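Long-range contacts in transcriptional regulator, TetR family (Thermus thermophilus, PDB 3VPR), which probably binds operator DNA through an N-terminal helix-turn-helix and acts as a transcriptional repressor of the TetR family: residues Lys60-Leu70 / Leu118-Leu126; Phe82-Glu91 / Val151-Phe162. All blocks are in the same frame, centred on the assembly; numbering follows the deposited sequence.

Contact 1: residues Lys60-Leu70 / Leu118-Leu126; sequences KGLVAAGEKAL and LRDRHEENL
His122 lies against Leu62 and the Gly66 backbone, in an interface where a single water does most of the polar work. Its CG stands anti to the backbone N (chi1 -169°), which carries the imidazole across to helix 47-70; Leu62 CG sits over one ring face, 3.8 Å from the centroid, as a CH-pi contact. Gly66 CA meets the ring edge, and a side chain at this position would run into His122 CE1. One water accepts from Asn125 ND2 at 2.7 Å, donates to Val63 O at 2.8 Å and bonds His122 ND1 at 2.9 Å, tying two side chains to a helix carbonyl that they do not bond directly. The short, branched Val63 sets CG2 3.3 Å from Leu118 O and also against Leu118 CD2, as a beta-branched residue can close to its helix, and Leu70 CD1 rests on the Asn125 amide. The extended Arg121 brings NH2 to 3.9 Å from Glu67 OE2, a long salt bridge with the carboxylate and guanidinium planes 78° apart. No direct hydrogen bond joins 60-70 to 118-126. The chemistry thus implies cohesion by packing and a shared water, while His122 keeps NE2 for His86 of helix 75-92.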
loop_
_atom_site.group_PDB
_atom_site.type_symbol
_atom_site.label_atom_id
_atom_site.label_comp_id
_atom_site.label_asym_id
_atom_site.label_seq_id
_atom_site.Cartn_x
_atom_site.Cartn_y
_atom_site.Cartn_z
ATOM N N LYS A 60 18.554 0.888 -0.698
ATOM C CA LYS A 60 19.728 1.764 -0.717
ATOM C C LYS A 60 19.611 2.723 -1.889
ATOM O O LYS A 60 19.907 3.908 -1.762
ATOM C CB LYS A 60 21.024 0.958 -0.840
ATOM C CG LYS A 60 21.495 0.349 0.480
ATOM C CD LYS A 60 22.830 -0.387 0.321
ATOM C CE LYS A 60 23.379 -0.854 1.665
ATOM N NZ LYS A 60 24.618 -1.669 1.512
ATOM N N GLY A 61 19.171 2.205 -3.029
ATOM C CA GLY A 61 19.008 3.055 -4.192
ATOM C C GLY A 61 17.930 4.087 -3.918
ATOM O O GLY A 61 18.039 5.243 -4.320
ATOM N N LEU A 62 16.885 3.678 -3.208
ATOM C CA LEU A 62 15.796 4.596 -2.898
ATOM C C LEU A 62 16.282 5.679 -1.940
ATOM O O LEU A 62 16.065 6.863 -2.164
ATOM C CB LEU A 62 14.617 3.823 -2.291
ATOM C CG LEU A 62 13.297 4.566 -2.123
ATOM C CD1 LEU A 62 12.901 5.184 -3.458
ATOM C CD2 LEU A 62 12.218 3.616 -1.635
ATOM N N VAL A 63 16.952 5.273 -0.869
ATOM C CA VAL A 63 17.466 6.221 0.113
ATOM C C VAL A 63 18.375 7.258 -0.548
ATOM O O VAL A 63 18.299 8.458 -0.250
ATOM C CB VAL A 63 18.261 5.504 1.214
ATOM C CG1 VAL A 63 19.049 6.509 2.038
ATOM C CG2 VAL A 63 17.314 4.735 2.111
ATOM N N ALA A 64 19.241 6.801 -1.437
ATOM C CA ALA A 64 20.143 7.728 -2.108
ATOM C C ALA A 64 19.311 8.735 -2.890
ATOM O O ALA A 64 19.602 9.934 -2.888
ATOM C CB ALA A 64 21.082 6.969 -3.047
ATOM N N ALA A 65 18.265 8.236 -3.546
ATOM C CA ALA A 65 17.378 9.070 -4.351
ATOM C C ALA A 65 16.809 10.244 -3.563
ATOM O O ALA A 65 16.748 11.362 -4.066
ATOM C CB ALA A 65 16.252 8.226 -4.915
ATOM N N GLY A 66 16.406 9.984 -2.324
ATOM C CA GLY A 66 15.845 11.028 -1.487
ATOM C C GLY A 66 16.870 11.963 -0.871
ATOM O O GLY A 66 16.534 13.067 -0.435
ATOM N N GLU A 67 18.124 11.531 -0.814
ATOM C CA GLU A 67 19.166 12.374 -0.247
ATOM C C GLU A 67 19.484 13.506 -1.210
ATOM O O GLU A 67 19.883 14.586 -0.795
ATOM C CB GLU A 67 20.424 11.553 0.043
ATOM C CG GLU A 67 20.228 10.528 1.147
ATOM C CD GLU A 67 21.441 9.645 1.366
ATOM O OE1 GLU A 67 22.033 9.177 0.364
ATOM O OE2 GLU A 67 21.787 9.409 2.541
ATOM N N LYS A 68 19.292 13.263 -2.500
ATOM C CA LYS A 68 19.568 14.294 -3.481
ATOM C C LYS A 68 18.657 15.483 -3.180
ATOM O O LYS A 68 19.088 16.641 -3.229
ATOM C CB LYS A 68 19.268 13.797 -4.896
ATOM C CG LYS A 68 19.648 12.345 -5.201
ATOM C CD LYS A 68 21.141 12.099 -5.127
ATOM C CE LYS A 68 21.537 10.800 -5.819
ATOM N NZ LYS A 68 23.021 10.676 -5.907
ATOM N N ALA A 69 17.399 15.185 -2.854
ATOM C CA ALA A 69 16.403 16.215 -2.584
ATOM C C ALA A 69 16.707 17.093 -1.380
ATOM O O ALA A 69 16.330 18.263 -1.360
ATOM C CB ALA A 69 15.018 15.576 -2.427
ATOM N N LEU A 70 17.373 16.533 -0.374
ATOM C CA LEU A 70 17.716 17.288 0.819
ATOM C C LEU A 70 18.624 18.473 0.476
ATOM O O LEU A 70 18.673 19.470 1.206
ATOM C CB LEU A 70 18.414 16.379 1.838
ATOM C CG LEU A 70 17.579 15.300 2.539
ATOM C CD1 LEU A 70 18.456 14.492 3.486
ATOM C CD2 LEU A 70 16.445 15.952 3.308
ATOM N N LEU A 118 16.573 1.301 6.721
ATOM C CA LEU A 118 16.736 2.059 5.476
ATOM C C LEU A 118 15.397 2.705 5.089
ATOM O O LEU A 118 15.355 3.836 4.596
ATOM C CB LEU A 118 17.237 1.154 4.347
ATOM C CG LEU A 118 18.752 0.888 4.365
ATOM C CD1 LEU A 118 19.100 -0.129 3.285
ATOM C CD2 LEU A 118 19.522 2.189 4.136
ATOM N N ARG A 119 14.306 1.982 5.318
ATOM C CA ARG A 119 12.979 2.512 5.036
ATOM C C ARG A 119 12.735 3.698 5.984
ATOM O O ARG A 119 12.301 4.761 5.549
ATOM C CB ARG A 119 11.917 1.438 5.271
ATOM C CG ARG A 119 10.499 1.911 5.055
ATOM C CD ARG A 119 9.516 1.083 5.880
ATOM N NE ARG A 119 9.524 1.458 7.291
ATOM C CZ ARG A 119 8.841 0.820 8.237
ATOM N NH1 ARG A 119 8.097 -0.235 7.922
ATOM N NH2 ARG A 119 8.887 1.244 9.498
ATOM N N ASP A 120 13.010 3.510 7.280
ATOM C CA ASP A 120 12.824 4.587 8.246
ATOM C C ASP A 120 13.673 5.806 7.875
ATOM O O ASP A 120 13.209 6.943 7.976
ATOM C CB ASP A 120 13.172 4.123 9.671
ATOM C CG ASP A 120 12.065 3.275 10.302
ATOM O OD1 ASP A 120 10.966 3.189 9.710
ATOM O OD2 ASP A 120 12.286 2.699 11.391
ATOM N N ARG A 121 14.904 5.564 7.425
ATOM C CA ARG A 121 15.818 6.643 7.042
ATOM C C ARG A 121 15.231 7.476 5.911
ATOM O O ARG A 121 15.338 8.709 5.896
ATOM C CB ARG A 121 17.164 6.053 6.613
ATOM C CG ARG A 121 18.274 7.056 6.326
ATOM C CD ARG A 121 19.600 6.297 6.130
ATOM N NE ARG A 121 20.743 7.168 5.859
ATOM C CZ ARG A 121 21.261 8.028 6.733
ATOM N NH1 ARG A 121 20.745 8.143 7.950
ATOM N NH2 ARG A 121 22.297 8.779 6.384
ATOM N N HIS A 122 14.610 6.789 4.960
ATOM C CA HIS A 122 13.988 7.441 3.818
ATOM C C HIS A 122 12.823 8.328 4.289
ATOM O O HIS A 122 12.664 9.459 3.831
ATOM C CB HIS A 122 13.475 6.377 2.842
ATOM C CG HIS A 122 13.062 6.919 1.511
ATOM N ND1 HIS A 122 13.918 7.635 0.700
ATOM C CD2 HIS A 122 11.900 6.804 0.822
ATOM C CE1 HIS A 122 13.304 7.933 -0.432
ATOM N NE2 HIS A 122 12.079 7.439 -0.384
ATOM N N GLU A 123 12.013 7.800 5.204
ATOM C CA GLU A 123 10.868 8.529 5.738
ATOM C C GLU A 123 11.354 9.741 6.533
ATOM O O GLU A 123 10.736 10.809 6.508
ATOM C CB GLU A 123 10.022 7.598 6.620
ATOM C CG GLU A 123 8.893 8.290 7.369
ATOM C CD GLU A 123 7.749 7.348 7.706
ATOM O OE1 GLU A 123 8.009 6.160 7.992
ATOM O OE2 GLU A 123 6.585 7.794 7.693
ATOM N N GLU A 124 12.477 9.575 7.223
ATOM C CA GLU A 124 13.054 10.665 8.011
ATOM C C GLU A 124 13.605 11.782 7.115
ATOM O O GLU A 124 13.541 12.955 7.476
ATOM C CB GLU A 124 14.151 10.126 8.936
ATOM C CG GLU A 124 14.768 11.180 9.848
ATOM C CD GLU A 124 13.724 11.983 10.616
ATOM O OE1 GLU A 124 12.879 11.363 11.307
ATOM O OE2 GLU A 124 13.753 13.235 10.528
ATOM N N ASN A 125 14.134 11.431 5.944
ATOM C CA ASN A 125 14.648 12.459 5.037
ATOM C C ASN A 125 13.478 13.270 4.474
ATOM O O ASN A 125 13.594 14.483 4.241
ATOM C CB ASN A 125 15.435 11.842 3.877
ATOM C CG ASN A 125 16.796 11.317 4.303
ATOM O OD1 ASN A 125 17.443 11.896 5.172
ATOM N ND2 ASN A 125 17.246 10.225 3.679
ATOM N N LEU A 126 12.343 12.603 4.258
ATOM C CA LEU A 126 11.178 13.298 3.731
ATOM C C LEU A 126 10.676 14.259 4.798
ATOM O O LEU A 126 10.344 15.406 4.509
ATOM C CB LEU A 126 10.071 12.300 3.351
ATOM C CG LEU A 126 8.753 12.900 2.839
ATOM C CD1 LEU A 126 9.025 13.827 1.673
ATOM C CD2 LEU A 126 7.790 11.766 2.424
HETATM O O HOH W 1 16.175 9.439 1.294
#

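Contact 2: residues Phe82-Glu91 / Val151-Phe162; sequences FMEAHARYFE and VLSMLNWMIRWF
His86 and Leu155 meet at the middle of this buried interface. The first torsion of His86, near 180°, swings the imidazole away from the backbone nitrogen and across toward Leu155, whose CB stands over one face, 3.9 Å from the ring centroid, in a CH-pi contact. At the ring edge NE2 gives a weak, strongly bent hydrogen bond to Asn156 OD1 (3.1 Å, 121°), the ring and amide planes being moderately inclined; ND1 is bonded to His122 of helix 109-135. Histidine suits this place because one flat ring offers a face to leucine and two nitrogens to polar partners. A leucine here would probably leave both Asn156 OD1 and His122 NE2 without this mate. Leu155 also sends CD2 to the backbone O of Met83, while the flexible selenomethionine side chain of Met83 crosses Val151 at about a right angle, its CG 3.7 Å from CG1. Farther along, the broad ring of Phe90 fills the space between Ile159, whose CG1 is 3.5 Å from CE1, and Phe162, which it meets obliquely, planes 65° apart, with Phe90 CE2 3.8 Å from Phe162 CD2. Glu91 puts OE2 at the edge of the Phe162 ring, in its plane, the carboxylate standing nearly perpendicular to the ring. Such nearly parallel packing of helical segments belongs to the all-helical C-terminal domain of TetR-family regulators.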
loop_
_atom_site.group_PDB
_atom_site.type_symbol
_atom_site.label_atom_id
_atom_site.label_comp_id
_atom_site.label_asym_id
_atom_site.label_seq_id
_atom_site.Cartn_x
_atom_site.Cartn_y
_atom_site.Cartn_z
ATOM N N PHE A 82 12.206 14.811 -4.534
ATOM C CA PHE A 82 12.159 13.602 -3.742
ATOM C C PHE A 82 11.099 12.642 -4.312
ATOM O O PHE A 82 11.382 11.473 -4.579
ATOM C CB PHE A 82 11.830 13.939 -2.297
ATOM C CG PHE A 82 11.762 12.741 -1.388
ATOM C CD1 PHE A 82 10.631 11.927 -1.357
ATOM C CD2 PHE A 82 12.825 12.441 -0.537
ATOM C CE1 PHE A 82 10.561 10.833 -0.479
ATOM C CE2 PHE A 82 12.761 11.362 0.332
ATOM C CZ PHE A 82 11.631 10.556 0.366
HETATM N N MSE A 83 9.888 13.150 -4.525
HETATM C CA MSE A 83 8.799 12.320 -5.026
HETATM C C MSE A 83 9.073 11.729 -6.409
HETATM O O MSE A 83 8.806 10.546 -6.645
HETATM C CB MSE A 83 7.495 13.120 -5.023
HETATM C CG MSE A 83 7.053 13.533 -3.625
HETATM SE SE MSE A 83 5.488 14.700 -3.590
HETATM C CE MSE A 83 4.129 13.370 -4.084
ATOM N N GLU A 84 9.615 12.540 -7.312
ATOM C CA GLU A 84 9.918 12.063 -8.658
ATOM C C GLU A 84 11.074 11.066 -8.706
ATOM O O GLU A 84 11.004 10.072 -9.424
ATOM C CB GLU A 84 10.195 13.244 -9.590
ATOM C CG GLU A 84 8.924 14.008 -9.935
ATOM C CD GLU A 84 9.130 15.074 -10.991
ATOM O OE1 GLU A 84 9.658 14.752 -12.074
ATOM O OE2 GLU A 84 8.752 16.234 -10.740
ATOM N N ALA A 85 12.132 11.328 -7.944
ATOM C CA ALA A 85 13.273 10.424 -7.903
ATOM C C ALA A 85 12.798 9.085 -7.336
ATOM O O ALA A 85 13.183 8.031 -7.825
ATOM C CB ALA A 85 14.392 11.017 -7.021
ATOM N N HIS A 86 11.950 9.135 -6.308
ATOM C CA HIS A 86 11.418 7.919 -5.690
ATOM C C HIS A 86 10.668 7.085 -6.724
ATOM O O HIS A 86 10.951 5.907 -6.900
ATOM C CB HIS A 86 10.481 8.293 -4.534
ATOM C CG HIS A 86 9.838 7.120 -3.857
ATOM N ND1 HIS A 86 9.984 6.868 -2.508
ATOM C CD2 HIS A 86 9.027 6.147 -4.336
ATOM C CE1 HIS A 86 9.291 5.790 -2.188
ATOM N NE2 HIS A 86 8.702 5.334 -3.278
ATOM N N ALA A 87 9.721 7.715 -7.412
ATOM C CA ALA A 87 8.898 7.062 -8.429
ATOM C C ALA A 87 9.701 6.569 -9.629
ATOM O O ALA A 87 9.406 5.516 -10.191
ATOM C CB ALA A 87 7.793 8.028 -8.905
ATOM N N ARG A 88 10.704 7.338 -10.038
ATOM C CA ARG A 88 11.528 6.926 -11.165
ATOM C C ARG A 88 12.335 5.692 -10.780
ATOM O O ARG A 88 12.377 4.711 -11.519
ATOM C CB ARG A 88 12.473 8.045 -11.599
ATOM C CG ARG A 88 13.545 7.560 -12.563
ATOM C CD ARG A 88 14.350 8.690 -13.169
ATOM N NE ARG A 88 13.692 9.252 -14.341
ATOM C CZ ARG A 88 14.262 10.096 -15.194
ATOM N NH1 ARG A 88 15.518 10.491 -15.019
ATOM N NH2 ARG A 88 13.569 10.547 -16.229
ATOM N N TYR A 89 12.972 5.737 -9.615
ATOM C CA TYR A 89 13.759 4.603 -9.161
ATOM C C TYR A 89 12.862 3.373 -9.042
ATOM O O TYR A 89 13.228 2.280 -9.457
ATOM C CB TYR A 89 14.389 4.897 -7.805
ATOM C CG TYR A 89 15.364 3.833 -7.384
ATOM C CD1 TYR A 89 16.664 3.828 -7.877
ATOM C CD2 TYR A 89 14.983 2.815 -6.516
ATOM C CE1 TYR A 89 17.566 2.838 -7.525
ATOM C CE2 TYR A 89 15.879 1.814 -6.150
ATOM C CZ TYR A 89 17.170 1.831 -6.661
ATOM O OH TYR A 89 18.069 0.842 -6.318
ATOM N N PHE A 90 11.682 3.554 -8.460
ATOM C CA PHE A 90 10.746 2.451 -8.296
ATOM C C PHE A 90 10.462 1.764 -9.634
ATOM O O PHE A 90 10.528 0.540 -9.740
ATOM C CB PHE A 90 9.438 2.964 -7.688
ATOM C CG PHE A 90 8.234 2.150 -8.068
ATOM C CD1 PHE A 90 8.061 0.864 -7.564
ATOM C CD2 PHE A 90 7.271 2.669 -8.947
ATOM C CE1 PHE A 90 6.938 0.091 -7.923
ATOM C CE2 PHE A 90 6.144 1.907 -9.316
ATOM C CZ PHE A 90 5.979 0.616 -8.803
ATOM N N GLU A 91 10.165 2.562 -10.654
ATOM C CA GLU A 91 9.853 2.032 -11.971
ATOM C C GLU A 91 11.015 1.363 -12.706
ATOM O O GLU A 91 10.804 0.402 -13.439
ATOM C CB GLU A 91 9.270 3.138 -12.857
ATOM C CG GLU A 91 9.149 2.740 -14.329
ATOM C CD GLU A 91 8.247 3.670 -15.120
ATOM O OE1 GLU A 91 8.412 4.907 -15.006
ATOM O OE2 GLU A 91 7.378 3.160 -15.861
ATOM N N VAL A 151 2.482 11.344 1.721
ATOM C CA VAL A 151 3.292 11.295 0.512
ATOM C C VAL A 151 3.822 9.881 0.207
ATOM O O VAL A 151 3.696 9.392 -0.921
ATOM C CB VAL A 151 4.493 12.269 0.619
ATOM C CG1 VAL A 151 5.349 12.190 -0.633
ATOM C CG2 VAL A 151 3.988 13.676 0.826
ATOM N N LEU A 152 4.416 9.230 1.204
ATOM C CA LEU A 152 4.956 7.892 1.000
ATOM C C LEU A 152 3.829 6.947 0.583
ATOM O O LEU A 152 4.027 6.059 -0.255
ATOM C CB LEU A 152 5.659 7.397 2.275
ATOM C CG LEU A 152 7.043 8.020 2.570
ATOM C CD1 LEU A 152 7.522 7.621 3.962
ATOM C CD2 LEU A 152 8.056 7.560 1.517
ATOM N N SER A 153 2.639 7.151 1.146
ATOM C CA SER A 153 1.504 6.312 0.780
ATOM C C SER A 153 1.212 6.471 -0.712
ATOM O O SER A 153 0.971 5.491 -1.412
ATOM C CB SER A 153 0.257 6.682 1.597
ATOM O OG SER A 153 0.467 6.429 2.980
HETATM N N MSE A 154 1.235 7.701 -1.210
HETATM C CA MSE A 154 0.958 7.897 -2.629
HETATM C C MSE A 154 2.013 7.190 -3.488
HETATM O O MSE A 154 1.684 6.476 -4.438
HETATM C CB MSE A 154 0.913 9.391 -2.973
HETATM C CG MSE A 154 -0.246 10.151 -2.333
HETATM SE SE MSE A 154 -0.140 12.074 -2.613
HETATM C CE MSE A 154 0.723 12.605 -0.995
ATOM N N LEU A 155 3.278 7.381 -3.136
ATOM C CA LEU A 155 4.375 6.786 -3.884
ATOM C C LEU A 155 4.431 5.257 -3.753
ATOM O O LEU A 155 4.482 4.558 -4.765
ATOM C CB LEU A 155 5.703 7.401 -3.432
ATOM C CG LEU A 155 5.800 8.932 -3.512
ATOM C CD1 LEU A 155 6.993 9.399 -2.707
ATOM C CD2 LEU A 155 5.911 9.392 -4.971
ATOM N N ASN A 156 4.402 4.735 -2.524
ATOM C CA ASN A 156 4.483 3.281 -2.331
ATOM C C ASN A 156 3.260 2.491 -2.786
ATOM O O ASN A 156 3.408 1.377 -3.281
ATOM C CB ASN A 156 4.808 2.934 -0.872
ATOM C CG ASN A 156 6.191 3.411 -0.456
ATOM O OD1 ASN A 156 7.048 3.630 -1.307
ATOM N ND2 ASN A 156 6.415 3.567 0.853
ATOM N N TRP A 157 2.060 3.046 -2.630
ATOM C CA TRP A 157 0.871 2.328 -3.081
ATOM C C TRP A 157 0.969 2.056 -4.582
ATOM O O TRP A 157 0.331 1.137 -5.082
ATOM C CB TRP A 157 -0.402 3.123 -2.791
ATOM C CG TRP A 157 -1.689 2.347 -3.030
ATOM C CD1 TRP A 157 -2.738 2.711 -3.838
ATOM C CD2 TRP A 157 -2.086 1.126 -2.392
ATOM N NE1 TRP A 157 -3.758 1.795 -3.736
ATOM C CE2 TRP A 157 -3.384 0.813 -2.859
ATOM C CE3 TRP A 157 -1.472 0.265 -1.473
ATOM C CZ2 TRP A 157 -4.081 -0.323 -2.431
ATOM C CZ3 TRP A 157 -2.166 -0.867 -1.045
ATOM C CH2 TRP A 157 -3.457 -1.150 -1.529
HETATM N N MSE A 158 1.769 2.843 -5.299
HETATM C CA MSE A 158 1.949 2.639 -6.740
HETATM C C MSE A 158 2.407 1.207 -7.052
HETATM O O MSE A 158 2.144 0.678 -8.138
HETATM C CB MSE A 158 2.981 3.621 -7.309
HETATM C CG MSE A 158 2.465 5.026 -7.610
HETATM SE SE MSE A 158 3.848 6.181 -8.398
HETATM C CE MSE A 158 3.840 5.467 -10.192
ATOM N N ILE A 159 3.101 0.594 -6.095
ATOM C CA ILE A 159 3.598 -0.776 -6.232
ATOM C C ILE A 159 2.454 -1.763 -6.482
ATOM O O ILE A 159 2.681 -2.885 -6.933
ATOM C CB ILE A 159 4.376 -1.213 -4.948
ATOM C CG1 ILE A 159 5.609 -0.316 -4.756
ATOM C CG2 ILE A 159 4.795 -2.689 -5.044
ATOM C CD1 ILE A 159 6.295 -0.466 -3.395
ATOM N N ARG A 160 1.226 -1.336 -6.206
ATOM C CA ARG A 160 0.060 -2.192 -6.382
ATOM C C ARG A 160 -0.770 -1.913 -7.626
ATOM O O ARG A 160 -1.458 -2.806 -8.120
ATOM C CB ARG A 160 -0.848 -2.097 -5.152
ATOM C CG ARG A 160 -0.352 -2.876 -3.944
ATOM C CD ARG A 160 -0.356 -4.369 -4.235
ATOM N NE ARG A 160 -0.139 -5.180 -3.040
ATOM C CZ ARG A 160 -0.915 -5.153 -1.960
ATOM N NH1 ARG A 160 -1.973 -4.347 -1.905
ATOM N NH2 ARG A 160 -0.643 -5.948 -0.936
ATOM N N TRP A 161 -0.717 -0.688 -8.135
ATOM C CA TRP A 161 -1.511 -0.360 -9.312
ATOM C C TRP A 161 -0.733 0.088 -10.544
ATOM O O TRP A 161 -1.286 0.104 -11.644
ATOM C CB TRP A 161 -2.553 0.712 -8.979
ATOM C CG TRP A 161 -1.980 2.062 -8.595
ATOM C CD1 TRP A 161 -1.676 2.496 -7.335
ATOM C CD2 TRP A 161 -1.678 3.154 -9.479
ATOM N NE1 TRP A 161 -1.212 3.787 -7.380
ATOM C CE2 TRP A 161 -1.200 4.215 -8.683
ATOM C CE3 TRP A 161 -1.763 3.337 -10.866
ATOM C CZ2 TRP A 161 -0.814 5.446 -9.228
ATOM C CZ3 TRP A 161 -1.379 4.565 -11.409
ATOM C CH2 TRP A 161 -0.910 5.601 -10.589
ATOM N N PHE A 162 0.536 0.457 -10.380
ATOM C CA PHE A 162 1.301 0.903 -11.538
ATOM C C PHE A 162 1.661 -0.245 -12.458
ATOM O O PHE A 162 2.262 -1.235 -12.036
ATOM C CB PHE A 162 2.592 1.612 -11.136
ATOM C CG PHE A 162 3.358 2.162 -12.312
ATOM C CD1 PHE A 162 2.892 3.279 -12.996
ATOM C CD2 PHE A 162 4.528 1.549 -12.748
ATOM C CE1 PHE A 162 3.582 3.784 -14.100
ATOM C CE2 PHE A 162 5.225 2.045 -13.853
ATOM C CZ PHE A 162 4.748 3.169 -14.530
#

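Contacts 1 and 2 are neighbouring layers of one helical core, their centres about 13 Å apart. Their segments alternate along the chain, so helix 75-92 of contact 2 follows helix 47-70 of contact 1, and helix 144-161 follows helix 109-135. The layers join at two histidines: His122 NE2 lies 3.0 Å from His86 ND1, a probable hydrogen bond, and the His122 ring stacks with Phe82. Close by, Gly66 CA is 3.5 Å from Phe82 CD2, which is consistent with the missing side chain also easing the approach of helix 75-92. Contact 2 also borders the second subunit, which touches residues of 151-162, including Trp161 by a cation-pi contact with Arg149 of that subunit; contact 1 has no such neighbour.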